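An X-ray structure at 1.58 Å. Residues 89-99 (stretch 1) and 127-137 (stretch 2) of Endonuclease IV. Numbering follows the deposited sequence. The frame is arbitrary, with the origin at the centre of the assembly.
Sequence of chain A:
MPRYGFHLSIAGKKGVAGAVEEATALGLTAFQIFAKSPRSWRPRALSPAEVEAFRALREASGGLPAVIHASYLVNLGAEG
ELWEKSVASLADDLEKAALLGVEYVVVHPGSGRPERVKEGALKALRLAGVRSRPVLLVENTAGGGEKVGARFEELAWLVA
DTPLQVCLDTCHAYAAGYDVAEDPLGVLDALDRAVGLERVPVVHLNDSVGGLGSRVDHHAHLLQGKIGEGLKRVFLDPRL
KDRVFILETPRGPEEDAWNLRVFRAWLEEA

Stretch 1, residues 89-99: SLADDLEKAAL
Stretch 2 (127-137) LAGVRSRPVLL

When a helix packs against a segment that changes from helix to loop to strand, small residues bring the backbones together and larger ones fill the gaps; residues 89-99 and 127-137 of Endonuclease IV illustrate this without a single hydrogen bond between them. Stretch 1 is helical throughout; its backbone hydrogen bonds run from N to the O four residues earlier, for example Ala 97 N to Asp 93 O at 2.9 Å. Stretch 2 leaves its helix at Gly 129 (phi/psi 57/36, a Schellman motif), runs extended at Val 130 (-74/139), turns through Arg 131 and Ser 132, crosses a cis peptide before Pro 134 and becomes a strand at Val 135.

The approach is tightest where alanine meets alanine: the CA atoms of Ala 91 and Ala 128 are 5.0 Å apart, and Ala 128 CB lies 3.7 Å from Ala 91 O. Ala 91 CB also reaches Leu 127 CB at 3.9 Å. Further along, the register pairs Ala 98 with Pro 134, CA to CA 5.9 Å.

Leu 94 (m, t) is the central bump, pointing toward stretch 2. Leu 94 CB sits 3.7 Å from both Ala 128 CB and Val 130 CG2 (Val 130 chi1 t), while Leu 94 CD2 extends to Pro 134 CG at 4.1 Å and Leu 136 CB at 4.3 Å. It thus occupies a hollow lined by Ala 128, Val 130, Pro 134 and Leu 136. The proline ring answers with a bump of its own: Pro 134 CG, in the endo pucker, rests 3.7 Å from Leu 94 O and 4.0 Å from Ala 97 CB, and Pro 134 CD is 3.9 Å from Ala 98 CB.

Leu 90 and Leu 136, both t, p, extend the apolar seam, CD1 to CD1 4.0 Å. At the margin, Glu 95 (m, t, chi3 18°) lays its CG 3.7 Å from Ala 128 CB. Asp 92 points away, its OD1 salt-bridged to Lys 96 NZ at 2.8 Å.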

# COMPACT_ATOMS: atom_id res chain seq x y z
N SER A 89 9.84 -8.41 -11.43
CA SER A 89 8.48 -7.90 -11.48
C SER A 89 8.36 -6.58 -10.71
O SER A 89 7.70 -5.65 -11.15
CB SER A 89 7.50 -8.92 -10.90
OG SER A 89 6.17 -8.43 -10.92
N LEU A 90 9.02 -6.52 -9.55
CA LEU A 90 8.98 -5.31 -8.74
C LEU A 90 9.72 -4.18 -9.45
O LEU A 90 9.33 -3.02 -9.35
CB LEU A 90 9.59 -5.55 -7.35
CG LEU A 90 9.56 -4.37 -6.38
CD1 LEU A 90 8.12 -3.88 -6.17
CD2 LEU A 90 10.16 -4.79 -5.05
N ALA A 91 10.78 -4.52 -10.18
CA ALA A 91 11.54 -3.51 -10.91
C ALA A 91 10.62 -2.91 -11.97
O ALA A 91 10.65 -1.71 -12.24
CB ALA A 91 12.76 -4.13 -11.57
N ASP A 92 9.79 -3.76 -12.57
CA ASP A 92 8.84 -3.31 -13.59
C ASP A 92 7.86 -2.32 -12.96
O ASP A 92 7.56 -1.28 -13.54
CB ASP A 92 8.08 -4.49 -14.19
CG ASP A 92 6.89 -4.06 -15.04
OD1 ASP A 92 7.10 -3.43 -16.10
OD2 ASP A 92 5.75 -4.35 -14.64
N ASP A 93 7.36 -2.65 -11.77
CA ASP A 93 6.42 -1.76 -11.08
C ASP A 93 7.06 -0.39 -10.87
O ASP A 93 6.42 0.63 -11.07
CB ASP A 93 6.01 -2.32 -9.71
CG ASP A 93 5.15 -3.56 -9.80
OD1 ASP A 93 4.33 -3.66 -10.74
OD2 ASP A 93 5.28 -4.44 -8.92
N LEU A 94 8.32 -0.39 -10.44
CA LEU A 94 9.03 0.86 -10.19
C LEU A 94 9.26 1.67 -11.46
O LEU A 94 9.13 2.90 -11.46
CB LEU A 94 10.36 0.57 -9.50
CG LEU A 94 10.24 0.02 -8.07
CD1 LEU A 94 11.56 -0.60 -7.64
CD2 LEU A 94 9.83 1.13 -7.13
N GLU A 95 9.61 0.98 -12.54
CA GLU A 95 9.86 1.62 -13.82
C GLU A 95 8.57 2.23 -14.37
O GLU A 95 8.57 3.36 -14.88
CB GLU A 95 10.43 0.60 -14.81
CG GLU A 95 11.87 0.19 -14.50
CD GLU A 95 12.23 -1.18 -15.05
OE1 GLU A 95 11.53 -1.67 -15.96
OE2 GLU A 95 13.23 -1.76 -14.58
N LYS A 96 7.47 1.50 -14.24
CA LYS A 96 6.18 1.97 -14.71
C LYS A 96 5.75 3.18 -13.87
O LYS A 96 5.24 4.17 -14.39
CB LYS A 96 5.13 0.85 -14.63
CG LYS A 96 5.39 -0.31 -15.61
CD LYS A 96 5.03 0.08 -17.04
CE LYS A 96 5.66 -0.86 -18.08
NZ LYS A 96 5.27 -2.29 -17.95
N ALA A 97 5.97 3.09 -12.56
CA ALA A 97 5.62 4.19 -11.67
C ALA A 97 6.40 5.45 -12.05
O ALA A 97 5.86 6.56 -12.06
CB ALA A 97 5.91 3.81 -10.22
N ALA A 98 7.68 5.29 -12.36
CA ALA A 98 8.51 6.43 -12.74
C ALA A 98 7.96 7.09 -14.00
O ALA A 98 7.87 8.32 -14.09
CB ALA A 98 9.96 6.00 -12.97
N LEU A 99 7.58 6.28 -14.98
CA LEU A 99 7.03 6.80 -16.23
C LEU A 99 5.73 7.56 -15.98
O LEU A 99 5.50 8.63 -16.55
CB LEU A 99 6.77 5.66 -17.21
CG LEU A 99 7.98 5.04 -17.91
CD1 LEU A 99 7.56 3.81 -18.68
CD2 LEU A 99 8.61 6.07 -18.84
N LEU A 127 17.86 -2.36 -10.41
CA LEU A 127 17.46 -2.73 -11.76
C LEU A 127 16.63 -1.63 -12.40
O LEU A 127 16.78 -1.33 -13.58
CB LEU A 127 16.65 -4.03 -11.75
CG LEU A 127 17.41 -5.34 -11.53
CD1 LEU A 127 16.45 -6.52 -11.57
CD2 LEU A 127 18.46 -5.49 -12.62
N ALA A 128 15.75 -1.03 -11.62
CA ALA A 128 14.88 0.03 -12.13
C ALA A 128 15.60 1.36 -12.27
O ALA A 128 15.06 2.30 -12.84
CB ALA A 128 13.67 0.19 -11.22
N GLY A 129 16.82 1.44 -11.75
CA GLY A 129 17.58 2.68 -11.82
C GLY A 129 16.79 3.81 -11.20
O GLY A 129 16.84 4.95 -11.65
N VAL A 130 16.06 3.48 -10.14
CA VAL A 130 15.24 4.46 -9.44
C VAL A 130 16.08 5.42 -8.59
O VAL A 130 17.04 5.01 -7.94
CB VAL A 130 14.21 3.77 -8.51
CG1 VAL A 130 13.41 4.82 -7.76
CG2 VAL A 130 13.29 2.89 -9.34
N ARG A 131 15.71 6.69 -8.62
CA ARG A 131 16.39 7.70 -7.83
C ARG A 131 15.57 7.99 -6.59
O ARG A 131 15.07 7.07 -5.94
CB ARG A 131 16.61 8.98 -8.65
CG ARG A 131 17.75 8.88 -9.66
CD ARG A 131 18.89 8.04 -9.10
NE ARG A 131 19.14 8.38 -7.70
CZ ARG A 131 19.73 7.57 -6.82
NH1 ARG A 131 20.14 6.36 -7.19
NH2 ARG A 131 19.90 7.96 -5.57
N SER A 132 15.42 9.26 -6.24
CA SER A 132 14.64 9.63 -5.07
C SER A 132 13.15 9.42 -5.33
O SER A 132 12.34 9.48 -4.41
CB SER A 132 14.91 11.09 -4.69
OG SER A 132 16.29 11.28 -4.40
N ARG A 133 12.81 9.17 -6.59
CA ARG A 133 11.43 8.97 -6.99
C ARG A 133 11.39 7.92 -8.11
O ARG A 133 12.17 8.00 -9.06
CB ARG A 133 10.85 10.29 -7.49
CG ARG A 133 9.35 10.29 -7.73
CD ARG A 133 8.94 11.54 -8.50
NE ARG A 133 7.50 11.65 -8.67
CZ ARG A 133 6.66 12.03 -7.71
NH1 ARG A 133 7.12 12.35 -6.51
NH2 ARG A 133 5.36 12.09 -7.96
N PRO A 134 10.49 6.93 -8.01
CA PRO A 134 9.52 6.73 -6.94
C PRO A 134 10.14 6.11 -5.69
O PRO A 134 11.28 5.65 -5.71
CB PRO A 134 8.49 5.81 -7.58
CG PRO A 134 9.35 4.95 -8.44
CD PRO A 134 10.28 5.95 -9.09
N VAL A 135 9.37 6.11 -4.61
CA VAL A 135 9.82 5.54 -3.35
C VAL A 135 9.16 4.18 -3.14
O VAL A 135 7.95 4.04 -3.28
CB VAL A 135 9.44 6.45 -2.16
CG1 VAL A 135 9.87 5.80 -0.85
CG2 VAL A 135 10.11 7.82 -2.33
N LEU A 136 9.97 3.18 -2.80
CA LEU A 136 9.46 1.83 -2.55
C LEU A 136 9.07 1.71 -1.08
O LEU A 136 9.86 2.04 -0.20
CB LEU A 136 10.52 0.79 -2.91
CG LEU A 136 10.17 -0.69 -2.67
CD1 LEU A 136 8.94 -1.10 -3.48
CD2 LEU A 136 11.37 -1.55 -3.07
N LEU A 137 7.86 1.24 -0.84
CA LEU A 137 7.33 1.07 0.51
C LEU A 137 7.16 -0.40 0.83
O LEU A 137 6.66 -1.17 0.01
CB LEU A 137 5.97 1.75 0.63
CG LEU A 137 5.89 3.23 0.28
CD1 LEU A 137 4.46 3.73 0.47
CD2 LEU A 137 6.86 4.01 1.15